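Lysosome-associated membrane glycoprotein 2 (Mus musculus, PDB 5GV3) supports lysosome biogenesis and autophagy, and directly inhibits the proton channel TMEM175, which aids acidification of the lysosome. Local coordinates at residues E19-I24 / T35-V40; W70-T75 / H84-S89; D120-C125 / G152-N157. All blocks are in the same frame, centred on the assembly; numbering follows the deposited sequence.

Interaction 1 of 3, residues E19-I24 / T35-V40. With ZN (zinc ion), chain E; NAG (2-acetamido-2-deoxy-beta-D-glucopyranose), chain M.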
loop_
_atom_site.group_PDB
_atom_site.type_symbol
_atom_site.label_atom_id
_atom_site.label_comp_id
_atom_site.label_asym_id
_atom_site.label_seq_id
_atom_site.Cartn_x
_atom_site.Cartn_y
_atom_site.Cartn_z
ATOM N N GLU A 19 -4.161 6.702 2.815
ATOM C CA GLU A 19 -3.012 7.571 2.582
ATOM C C GLU A 19 -1.727 6.855 3.006
ATOM O O GLU A 19 -1.712 6.120 3.985
ATOM C CB GLU A 19 -3.172 8.898 3.334
ATOM C CG GLU A 19 -4.396 9.726 2.882
ATOM C CD GLU A 19 -4.325 11.206 3.272
ATOM O OE1 GLU A 19 -3.228 11.794 3.178
ATOM O OE2 GLU A 19 -5.367 11.792 3.655
ATOM N N MET A 20 -0.644 7.056 2.270
ATOM C CA MET A 20 0.638 6.449 2.656
ATOM C C MET A 20 1.843 7.299 2.309
ATOM O O MET A 20 1.812 8.073 1.356
ATOM C CB MET A 20 0.766 5.061 2.010
ATOM C CG MET A 20 0.615 5.052 0.484
ATOM S SD MET A 20 1.036 3.490 -0.356
ATOM C CE MET A 20 0.175 2.329 0.607
ATOM N N ASN A 21 2.887 7.193 3.122
ATOM C CA ASN A 21 4.162 7.790 2.763
ATOM C C ASN A 21 5.295 6.861 3.213
ATOM O O ASN A 21 5.087 5.942 4.028
ATOM C CB ASN A 21 4.295 9.264 3.247
ATOM C CG ASN A 21 4.362 9.449 4.756
ATOM O OD1 ASN A 21 4.685 8.542 5.519
ATOM N ND2 ASN A 21 4.067 10.690 5.182
ATOM N N PHE A 22 6.465 7.051 2.609
ATOM C CA PHE A 22 7.611 6.172 2.820
ATOM C C PHE A 22 8.867 6.959 3.120
ATOM O O PHE A 22 9.293 7.799 2.335
ATOM C CB PHE A 22 7.848 5.310 1.581
ATOM C CG PHE A 22 6.664 4.472 1.197
ATOM C CD1 PHE A 22 6.287 3.389 1.966
ATOM C CD2 PHE A 22 5.908 4.792 0.085
ATOM C CE1 PHE A 22 5.187 2.628 1.621
ATOM C CE2 PHE A 22 4.803 4.039 -0.267
ATOM C CZ PHE A 22 4.440 2.957 0.498
ATOM N N THR A 23 9.455 6.691 4.277
ATOM C CA THR A 23 10.695 7.342 4.650
ATOM C C THR A 23 11.848 6.404 4.313
ATOM O O THR A 23 11.998 5.349 4.925
ATOM C CB THR A 23 10.699 7.716 6.136
ATOM O OG1 THR A 23 9.540 8.501 6.426
ATOM C CG2 THR A 23 11.929 8.530 6.482
ATOM N N ILE A 24 12.633 6.778 3.305
ATOM C CA ILE A 24 13.688 5.908 2.792
ATOM C C ILE A 24 15.088 6.462 3.055
ATOM O O ILE A 24 15.381 7.620 2.746
ATOM C CB ILE A 24 13.538 5.674 1.275
ATOM C CG1 ILE A 24 12.152 5.104 0.963
ATOM C CG2 ILE A 24 14.652 4.738 0.758
ATOM C CD1 ILE A 24 11.864 4.976 -0.512
ATOM N N THR A 35 18.278 10.464 4.106
ATOM C CA THR A 35 16.926 10.038 4.435
ATOM C C THR A 35 15.921 11.003 3.816
ATOM O O THR A 35 16.017 12.223 4.011
ATOM C CB THR A 35 16.702 9.983 5.950
ATOM O OG1 THR A 35 17.624 9.070 6.548
ATOM C CG2 THR A 35 15.277 9.537 6.260
ATOM N N ILE A 36 14.977 10.461 3.054
ATOM C CA ILE A 36 13.917 11.263 2.445
ATOM C C ILE A 36 12.537 10.667 2.722
ATOM O O ILE A 36 12.412 9.478 3.004
ATOM C CB ILE A 36 14.118 11.403 0.920
ATOM C CG1 ILE A 36 14.207 10.031 0.260
ATOM C CG2 ILE A 36 15.400 12.158 0.621
ATOM C CD1 ILE A 36 12.952 9.581 -0.424
ATOM N N THR A 37 11.506 11.503 2.664
ATOM C CA THR A 37 10.133 11.020 2.794
ATOM C C THR A 37 9.375 11.247 1.493
ATOM O O THR A 37 9.350 12.352 0.958
ATOM C CB THR A 37 9.389 11.697 3.958
ATOM O OG1 THR A 37 9.951 11.246 5.196
ATOM C CG2 THR A 37 7.909 11.333 3.940
ATOM N N ILE A 38 8.776 10.181 0.976
ATOM C CA ILE A 38 7.956 10.263 -0.222
ATOM C C ILE A 38 6.481 10.153 0.123
ATOM O O ILE A 38 6.009 9.075 0.484
ATOM C CB ILE A 38 8.282 9.149 -1.218
ATOM C CG1 ILE A 38 9.751 9.184 -1.614
ATOM C CG2 ILE A 38 7.390 9.257 -2.445
ATOM C CD1 ILE A 38 10.137 8.054 -2.540
ATOM N N ALA A 39 5.750 11.254 0.020
ATOM C CA ALA A 39 4.299 11.184 0.135
ATOM C C ALA A 39 3.732 10.810 -1.222
ATOM O O ALA A 39 4.019 11.456 -2.224
ATOM C CB ALA A 39 3.725 12.505 0.622
ATOM N N VAL A 40 2.950 9.741 -1.260
ATOM C CA VAL A 40 2.373 9.271 -2.507
ATOM C C VAL A 40 1.153 10.119 -2.801
ATOM O O VAL A 40 0.158 10.042 -2.080
ATOM C CB VAL A 40 1.987 7.772 -2.430
ATOM C CG1 VAL A 40 1.328 7.318 -3.717
ATOM C CG2 VAL A 40 3.218 6.925 -2.127
HETATM ZN ZN ZN E . -4.175 13.376 3.941
HETATM C C1 NAG M . 4.053 11.168 6.549
HETATM C C2 NAG M . 4.062 12.700 6.632
HETATM C C3 NAG M . 4.071 13.148 8.091
HETATM C C4 NAG M . 2.931 12.487 8.857
HETATM C C5 NAG M . 2.971 10.973 8.675
HETATM C C6 NAG M . 1.786 10.276 9.300
HETATM C C7 NAG M . 5.070 14.001 4.806
HETATM C C8 NAG M . 6.347 14.504 4.196
HETATM N N2 NAG M . 5.198 13.265 5.917
HETATM O O3 NAG M . 3.944 14.563 8.161
HETATM O O4 NAG M . 3.030 12.807 10.241
HETATM O O5 NAG M . 2.934 10.657 7.276
HETATM O O6 NAG M . 0.595 10.609 8.604
HETATM O O7 NAG M . 3.973 14.249 4.315
HETATM O O HOH W 1 -1.041 9.087 -0.005
#
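Thr-23 and Thr-37 form a non-hydrogen-bonded pair of the two strands, and their hydroxyls are hydrogen-bonded across it, OG1 to OG1 at 3.0 Å. Both hydroxyls stand anti to their own carbonyl carbons (chi1 -54° and -69°). The methyls go to different partners. Thr-23 CG2 meets Thr-35 CG2 at 3.5 Å, while Thr-37 CG2 lies 3.5 Å from the acetamide methyl C8 of an N-linked sugar. That sugar is bonded to Asn-21 ND2, on the same face of the sheet. Asn-21 CG sits between its backbone N and carbonyl carbon (chi1 67°), with CB 3.7 Å from Ala-39 CA.

The other face is apolar. Ile-24 CD1 touches Ile-38 CD1 at 4.1 Å. Val-40 CG2 comes obliquely to the Phe-22 ring, 3.8 Å from CE2. The Phe-22 ring also packs on Trp-70 and Leu-88 of the second sheet.

Paired backbone bonds join Phe-22 with Ile-38 and Ile-24 with Ile-36. Val-40 N to Met-20 O is weak, and a water links Met-20 N to Val-40 O. Glu-19 OE1 and OE2 both bind a zinc ion, each at 2.0 Å. Together this is an antiparallel beta hairpin with one glycan-bearing face and one core face, part of the first luminal domain.

Interaction 2 of 3, residues W70-T75 / H84-S89. With NAG (2-acetamido-2-deoxy-beta-D-glucopyranose), chain O.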
loop_
_atom_site.group_PDB
_atom_site.type_symbol
_atom_site.label_atom_id
_atom_site.label_comp_id
_atom_site.label_asym_id
_atom_site.label_seq_id
_atom_site.Cartn_x
_atom_site.Cartn_y
_atom_site.Cartn_z
ATOM N N TRP A 70 4.359 0.049 -5.563
ATOM C CA TRP A 70 3.859 -0.495 -4.309
ATOM C C TRP A 70 2.727 -1.461 -4.608
ATOM O O TRP A 70 1.927 -1.232 -5.520
ATOM C CB TRP A 70 3.394 0.635 -3.385
ATOM C CG TRP A 70 2.847 0.186 -2.066
ATOM C CD1 TRP A 70 3.540 0.016 -0.909
ATOM C CD2 TRP A 70 1.485 -0.157 -1.774
ATOM N NE1 TRP A 70 2.696 -0.403 0.093
ATOM C CE2 TRP A 70 1.430 -0.522 -0.413
ATOM C CE3 TRP A 70 0.306 -0.189 -2.530
ATOM C CZ2 TRP A 70 0.238 -0.918 0.208
ATOM C CZ3 TRP A 70 -0.876 -0.577 -1.907
ATOM C CH2 TRP A 70 -0.899 -0.930 -0.552
ATOM N N ALA A 71 2.659 -2.548 -3.851
ATOM C CA ALA A 71 1.647 -3.570 -4.107
ATOM C C ALA A 71 1.187 -4.240 -2.818
ATOM O O ALA A 71 1.892 -4.210 -1.807
ATOM C CB ALA A 71 2.185 -4.613 -5.089
ATOM N N VAL A 72 0.014 -4.864 -2.874
ATOM C CA VAL A 72 -0.544 -5.588 -1.735
ATOM C C VAL A 72 -1.438 -6.727 -2.217
ATOM O O VAL A 72 -2.060 -6.643 -3.272
ATOM C CB VAL A 72 -1.340 -4.641 -0.786
ATOM C CG1 VAL A 72 -2.452 -3.906 -1.528
ATOM C CG2 VAL A 72 -1.887 -5.392 0.434
ATOM N N ASN A 73 -1.469 -7.806 -1.443
ATOM C CA ASN A 73 -2.332 -8.947 -1.715
ATOM C C ASN A 73 -3.509 -9.039 -0.800
ATOM O O ASN A 73 -3.402 -8.773 0.395
ATOM C CB ASN A 73 -1.596 -10.270 -1.556
ATOM C CG ASN A 73 -0.958 -10.749 -2.806
ATOM O OD1 ASN A 73 -1.283 -10.314 -3.911
ATOM N ND2 ASN A 73 -0.053 -11.700 -2.638
ATOM N N PHE A 74 -4.620 -9.475 -1.374
ATOM C CA PHE A 74 -5.787 -9.858 -0.606
ATOM C C PHE A 74 -6.162 -11.283 -1.005
ATOM O O PHE A 74 -6.452 -11.543 -2.162
ATOM C CB PHE A 74 -6.950 -8.885 -0.840
ATOM C CG PHE A 74 -6.570 -7.431 -0.717
ATOM C CD1 PHE A 74 -6.481 -6.827 0.533
ATOM C CD2 PHE A 74 -6.328 -6.661 -1.847
ATOM C CE1 PHE A 74 -6.135 -5.485 0.656
ATOM C CE2 PHE A 74 -5.990 -5.319 -1.734
ATOM C CZ PHE A 74 -5.893 -4.731 -0.475
ATOM N N THR A 75 -6.099 -12.213 -0.059
ATOM C CA THR A 75 -6.395 -13.618 -0.342
ATOM C C THR A 75 -7.616 -14.084 0.439
ATOM O O THR A 75 -7.625 -14.039 1.667
ATOM C CB THR A 75 -5.216 -14.543 -0.009
ATOM O OG1 THR A 75 -4.080 -14.181 -0.806
ATOM C CG2 THR A 75 -5.599 -15.986 -0.301
ATOM N N HIS A 84 -1.896 -9.187 2.781
ATOM C CA HIS A 84 -0.639 -9.912 2.815
ATOM C C HIS A 84 0.316 -9.414 1.713
ATOM O O HIS A 84 -0.110 -8.738 0.778
ATOM C CB HIS A 84 -0.963 -11.414 2.701
ATOM C CG HIS A 84 0.231 -12.299 2.542
ATOM N ND1 HIS A 84 1.339 -12.210 3.347
ATOM C CD2 HIS A 84 0.461 -13.322 1.686
ATOM C CE1 HIS A 84 2.222 -13.127 2.976
ATOM N NE2 HIS A 84 1.720 -13.792 1.960
ATOM N N ASP A 85 1.598 -9.749 1.830
ATOM C CA ASP A 85 2.588 -9.458 0.791
ATOM C C ASP A 85 2.638 -7.985 0.393
ATOM O O ASP A 85 2.642 -7.656 -0.790
ATOM C CB ASP A 85 2.319 -10.285 -0.470
ATOM C CG ASP A 85 2.379 -11.773 -0.217
ATOM O OD1 ASP A 85 3.275 -12.231 0.514
ATOM O OD2 ASP A 85 1.519 -12.490 -0.752
ATOM N N ILE A 86 2.672 -7.101 1.375
ATOM C CA ILE A 86 2.851 -5.698 1.076
ATOM C C ILE A 86 4.301 -5.501 0.657
ATOM O O ILE A 86 5.223 -5.857 1.389
ATOM C CB ILE A 86 2.519 -4.799 2.273
ATOM C CG1 ILE A 86 1.072 -5.014 2.713
ATOM C CG2 ILE A 86 2.761 -3.334 1.923
ATOM C CD1 ILE A 86 0.707 -4.286 3.987
ATOM N N VAL A 87 4.494 -4.976 -0.546
ATOM C CA VAL A 87 5.832 -4.811 -1.097
ATOM C C VAL A 87 6.039 -3.408 -1.656
ATOM O O VAL A 87 5.205 -2.886 -2.399
ATOM C CB VAL A 87 6.101 -5.833 -2.214
ATOM C CG1 VAL A 87 7.423 -5.540 -2.893
ATOM C CG2 VAL A 87 6.090 -7.248 -1.661
ATOM N N LEU A 88 7.164 -2.807 -1.293
ATOM C CA LEU A 88 7.582 -1.529 -1.845
ATOM C C LEU A 88 8.843 -1.720 -2.678
ATOM O O LEU A 88 9.794 -2.362 -2.235
ATOM C CB LEU A 88 7.840 -0.513 -0.733
ATOM C CG LEU A 88 8.349 0.861 -1.166
ATOM C CD1 LEU A 88 7.217 1.666 -1.757
ATOM C CD2 LEU A 88 8.971 1.599 0.010
ATOM N N SER A 89 8.839 -1.184 -3.893
ATOM C CA SER A 89 10.039 -1.184 -4.724
ATOM C C SER A 89 10.423 0.242 -5.054
ATOM O O SER A 89 9.584 1.041 -5.475
ATOM C CB SER A 89 9.837 -1.987 -6.007
ATOM O OG SER A 89 9.484 -3.323 -5.714
HETATM C C1 NAG O . 0.692 -12.346 -3.673
HETATM C C2 NAG O . 0.095 -13.697 -4.076
HETATM C C3 NAG O . 1.009 -14.391 -5.088
HETATM C C4 NAG O . 1.344 -13.445 -6.239
HETATM C C5 NAG O . 1.857 -12.116 -5.688
HETATM C C6 NAG O . 2.136 -11.074 -6.744
HETATM C C7 NAG O . -0.862 -15.636 -2.887
HETATM C C8 NAG O . -0.940 -16.365 -1.576
HETATM N N2 NAG O . -0.104 -14.536 -2.897
HETATM O O3 NAG O . 0.387 -15.571 -5.582
HETATM O O4 NAG O . 2.338 -14.022 -7.078
HETATM O O5 NAG O . 0.871 -11.557 -4.816
HETATM O O6 NAG O . 2.360 -9.804 -6.145
HETATM O O7 NAG O . -1.450 -16.033 -3.886
#
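Trp-70, Ile-86 and Leu-88 meet on the buried face of a beta hairpin that contains a beta bulge. Trp-70 CG is anti to the backbone N (chi1 180°). Its indole meets Ile-86 CG2, which comes in obliquely, 3.5 Å from NE1. Leu-88 CD1 sits at the edge of the ring, near its plane, 4.1 Å from Trp-70 CD1. Next along the strand, Val-72 and Ile-86 lie side by side, with Val-72 CG2 and Ile-86 CG1 at 3.8 Å.

The backbone sets this register. Ala-71 and Val-87 exchange two N-H...O bonds. Asn-73 and His-84 do the same, one residue out of step. Asp-85 and Ile-86 together face Val-72, so the register shifts by one. The positive phi of Asp-85 (54°) is consistent with the bulge. Asp-85 also turns its carboxylate to the Asn-73 side.

Further out, Tyr-140 OH is hydrogen-bonded to Trp-70 NE1, which satisfies this buried polar atom and helps fix the indole. Ile-60 and Ile-62 of strand 59-64 also pack on Trp-70. The hairpin is the middle pair of a four-stranded antiparallel sheet. Strand 106-117 borders strand 81-91, with backbone bonds between Ile-86 and Asn-111 and between Leu-88 and Val-109. Strand 59-64 borders strand 68-76.

Asn-73 carries an N-linked sugar on ND2. The same ND2 donates to Asp-85 OD2 at 2.6 Å, using the anti lone pair of that oxygen, in a bent bond of 137° at the hydrogen. Asp-85 OD2 takes a second, weak bond from the sugar: the acetamide N2 lies 3.4 Å from it.

Interaction 3 of 3, residues D120-C125 / G152-N157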
loop_
_atom_site.group_PDB
_atom_site.type_symbol
_atom_site.label_atom_id
_atom_site.label_comp_id
_atom_site.label_asym_id
_atom_site.label_seq_id
_atom_site.Cartn_x
_atom_site.Cartn_y
_atom_site.Cartn_z
ATOM N N ASP A 120 -17.643 -9.342 4.192
ATOM C CA ASP A 120 -18.869 -8.564 4.337
ATOM C C ASP A 120 -18.765 -7.334 5.240
ATOM O O ASP A 120 -19.773 -6.870 5.760
ATOM C CB ASP A 120 -19.982 -9.471 4.868
ATOM C CG ASP A 120 -20.561 -10.374 3.791
ATOM O OD1 ASP A 120 -20.232 -10.170 2.602
ATOM O OD2 ASP A 120 -21.339 -11.292 4.129
ATOM N N VAL A 121 -17.560 -6.831 5.476
ATOM C CA VAL A 121 -17.431 -5.605 6.257
ATOM C C VAL A 121 -16.438 -4.663 5.596
ATOM O O VAL A 121 -15.625 -5.076 4.767
ATOM C CB VAL A 121 -16.985 -5.878 7.711
ATOM C CG1 VAL A 121 -17.915 -6.883 8.381
ATOM C CG2 VAL A 121 -15.540 -6.358 7.755
ATOM N N ILE A 122 -16.481 -3.397 5.981
ATOM C CA ILE A 122 -15.463 -2.470 5.518
ATOM C C ILE A 122 -14.478 -2.249 6.654
ATOM O O ILE A 122 -14.872 -1.997 7.794
ATOM C CB ILE A 122 -16.053 -1.120 5.032
ATOM C CG1 ILE A 122 -14.927 -0.153 4.642
ATOM C CG2 ILE A 122 -16.962 -0.499 6.078
ATOM C CD1 ILE A 122 -15.325 0.849 3.581
ATOM N N PHE A 123 -13.194 -2.414 6.360
ATOM C CA PHE A 123 -12.176 -2.217 7.377
ATOM C C PHE A 123 -11.825 -0.734 7.465
ATOM O O PHE A 123 -11.530 -0.092 6.455
ATOM C CB PHE A 123 -10.930 -3.048 7.076
ATOM C CG PHE A 123 -9.828 -2.836 8.060
ATOM C CD1 PHE A 123 -9.915 -3.362 9.336
ATOM C CD2 PHE A 123 -8.708 -2.096 7.718
ATOM C CE1 PHE A 123 -8.899 -3.156 10.253
ATOM C CE2 PHE A 123 -7.691 -1.893 8.632
ATOM C CZ PHE A 123 -7.791 -2.423 9.902
ATOM N N LYS A 124 -11.855 -0.189 8.671
ATOM C CA LYS A 124 -11.610 1.231 8.831
ATOM C C LYS A 124 -10.508 1.478 9.842
ATOM O O LYS A 124 -10.499 0.892 10.927
ATOM C CB LYS A 124 -12.884 1.974 9.262
ATOM C CG LYS A 124 -12.728 3.496 9.220
ATOM C CD LYS A 124 -13.580 4.238 10.253
ATOM C CE LYS A 124 -12.948 4.177 11.632
ATOM N NZ LYS A 124 -13.404 5.293 12.496
ATOM N N CYS A 125 -9.575 2.343 9.466
ATOM C CA CYS A 125 -8.519 2.775 10.361
ATOM C C CYS A 125 -7.987 4.110 9.845
ATOM O O CYS A 125 -7.035 4.133 9.070
ATOM C CB CYS A 125 -7.404 1.715 10.426
ATOM S SG CYS A 125 -6.191 1.902 11.770
ATOM N N GLY A 152 -21.912 -6.269 -5.425
ATOM C CA GLY A 152 -21.522 -5.024 -6.066
ATOM C C GLY A 152 -21.601 -3.792 -5.185
ATOM O O GLY A 152 -21.296 -2.680 -5.617
ATOM N N THR A 153 -22.037 -3.991 -3.949
ATOM C CA THR A 153 -22.244 -2.892 -3.022
ATOM C C THR A 153 -21.371 -3.052 -1.801
ATOM O O THR A 153 -21.359 -4.110 -1.175
ATOM C CB THR A 153 -23.715 -2.784 -2.574
ATOM O OG1 THR A 153 -24.578 -2.966 -3.705
ATOM C CG2 THR A 153 -23.972 -1.423 -1.918
ATOM N N VAL A 154 -20.620 -2.009 -1.479
ATOM C CA VAL A 154 -19.775 -2.018 -0.301
ATOM C C VAL A 154 -20.633 -2.153 0.961
ATOM O O VAL A 154 -21.756 -1.640 1.031
ATOM C CB VAL A 154 -18.894 -0.756 -0.260
ATOM C CG1 VAL A 154 -18.132 -0.648 1.050
ATOM C CG2 VAL A 154 -17.919 -0.781 -1.428
ATOM N N SER A 155 -20.117 -2.911 1.919
ATOM C CA SER A 155 -20.805 -3.193 3.171
ATOM C C SER A 155 -20.995 -1.937 4.027
ATOM O O SER A 155 -20.199 -0.999 3.956
ATOM C CB SER A 155 -20.016 -4.255 3.947
ATOM O OG SER A 155 -20.456 -4.363 5.287
ATOM N N LYS A 156 -22.059 -1.922 4.823
ATOM C CA LYS A 156 -22.333 -0.822 5.738
ATOM C C LYS A 156 -21.816 -1.138 7.131
ATOM O O LYS A 156 -21.660 -0.258 7.968
ATOM C CB LYS A 156 -23.838 -0.544 5.757
ATOM C CG LYS A 156 -24.381 -0.235 4.384
ATOM C CD LYS A 156 -25.830 0.180 4.453
ATOM C CE LYS A 156 -26.440 0.358 3.074
ATOM N NZ LYS A 156 -27.908 0.606 3.180
ATOM N N ASN A 157 -21.590 -2.421 7.375
ATOM C CA ASN A 157 -20.989 -2.919 8.614
ATOM C C ASN A 157 -19.473 -2.616 8.685
ATOM O O ASN A 157 -18.738 -2.928 7.747
ATOM C CB ASN A 157 -21.267 -4.419 8.747
ATOM C CG ASN A 157 -22.757 -4.735 8.749
ATOM O OD1 ASN A 157 -23.576 -3.909 9.142
ATOM N ND2 ASN A 157 -23.107 -5.940 8.315
#
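Two flat carbonyl groups, of Asp-120 and Asn-157, carry this contact. Ser-155 OG donates to Asp-120 O at 2.6 Å. It approaches from above the carbonyl plane, 48° out of it. The Asn-157 carbonyl is met almost head-on: Ile-122 N donates to Asn-157 O at 2.9 Å, nearly along the C=O axis. Carbon atoms gather round the same oxygen. Val-121 CB and Ile-122 CG2 are each 3.4 Å from Asn-157 O.

The Ser-155 hydroxyl is anti to its backbone N (chi1 167°). There OG also accepts a weak bond from Asn-157 N, in the manner of an ST turn. One hydroxyl thus helps shape its own loop while tying it to Asp-120. An apolar touch completes the contact, with Ile-122 CD1 4.1 Å from Val-154 CG1.

This is a surface contact, and no helix is near, since the domain is all beta. Strand 122-125 lies between strand 136-146, which is antiparallel to it, and strand 158-160, which is parallel. The loop 152-157 leads directly into strand 158-160, and the Cys-125 to Cys-161 disulfide joins the two chain parts further on. Val-154 also packs on Thr-12 and Tyr-15 of strand 11-28.

The three contacts follow one another along the chain of this membrane-distal luminal domain. Interactions 1 and 2 are hairpins of two different sheets, with centres about 16 Å apart. They meet in the core: Met-20 CE lies 3.3 Å from Trp-70 CZ2, Phe-22 CZ lies 3.4 Å from Trp-70 CD1, and Phe-22 CE2 lies 3.7 Å from Leu-88 CD1. Trp-70 is therefore shared packing between the sheets. Interaction 3 belongs to the same mixed sheet as interaction 1 but lies across the centre of the chain, about 28 Å away between centres. Its centre is about 20 Å from that of interaction 2, and it touches neither. Interaction 3 joins a loop to the mixed sheet, near the Cys-125 to Cys-161 disulfide.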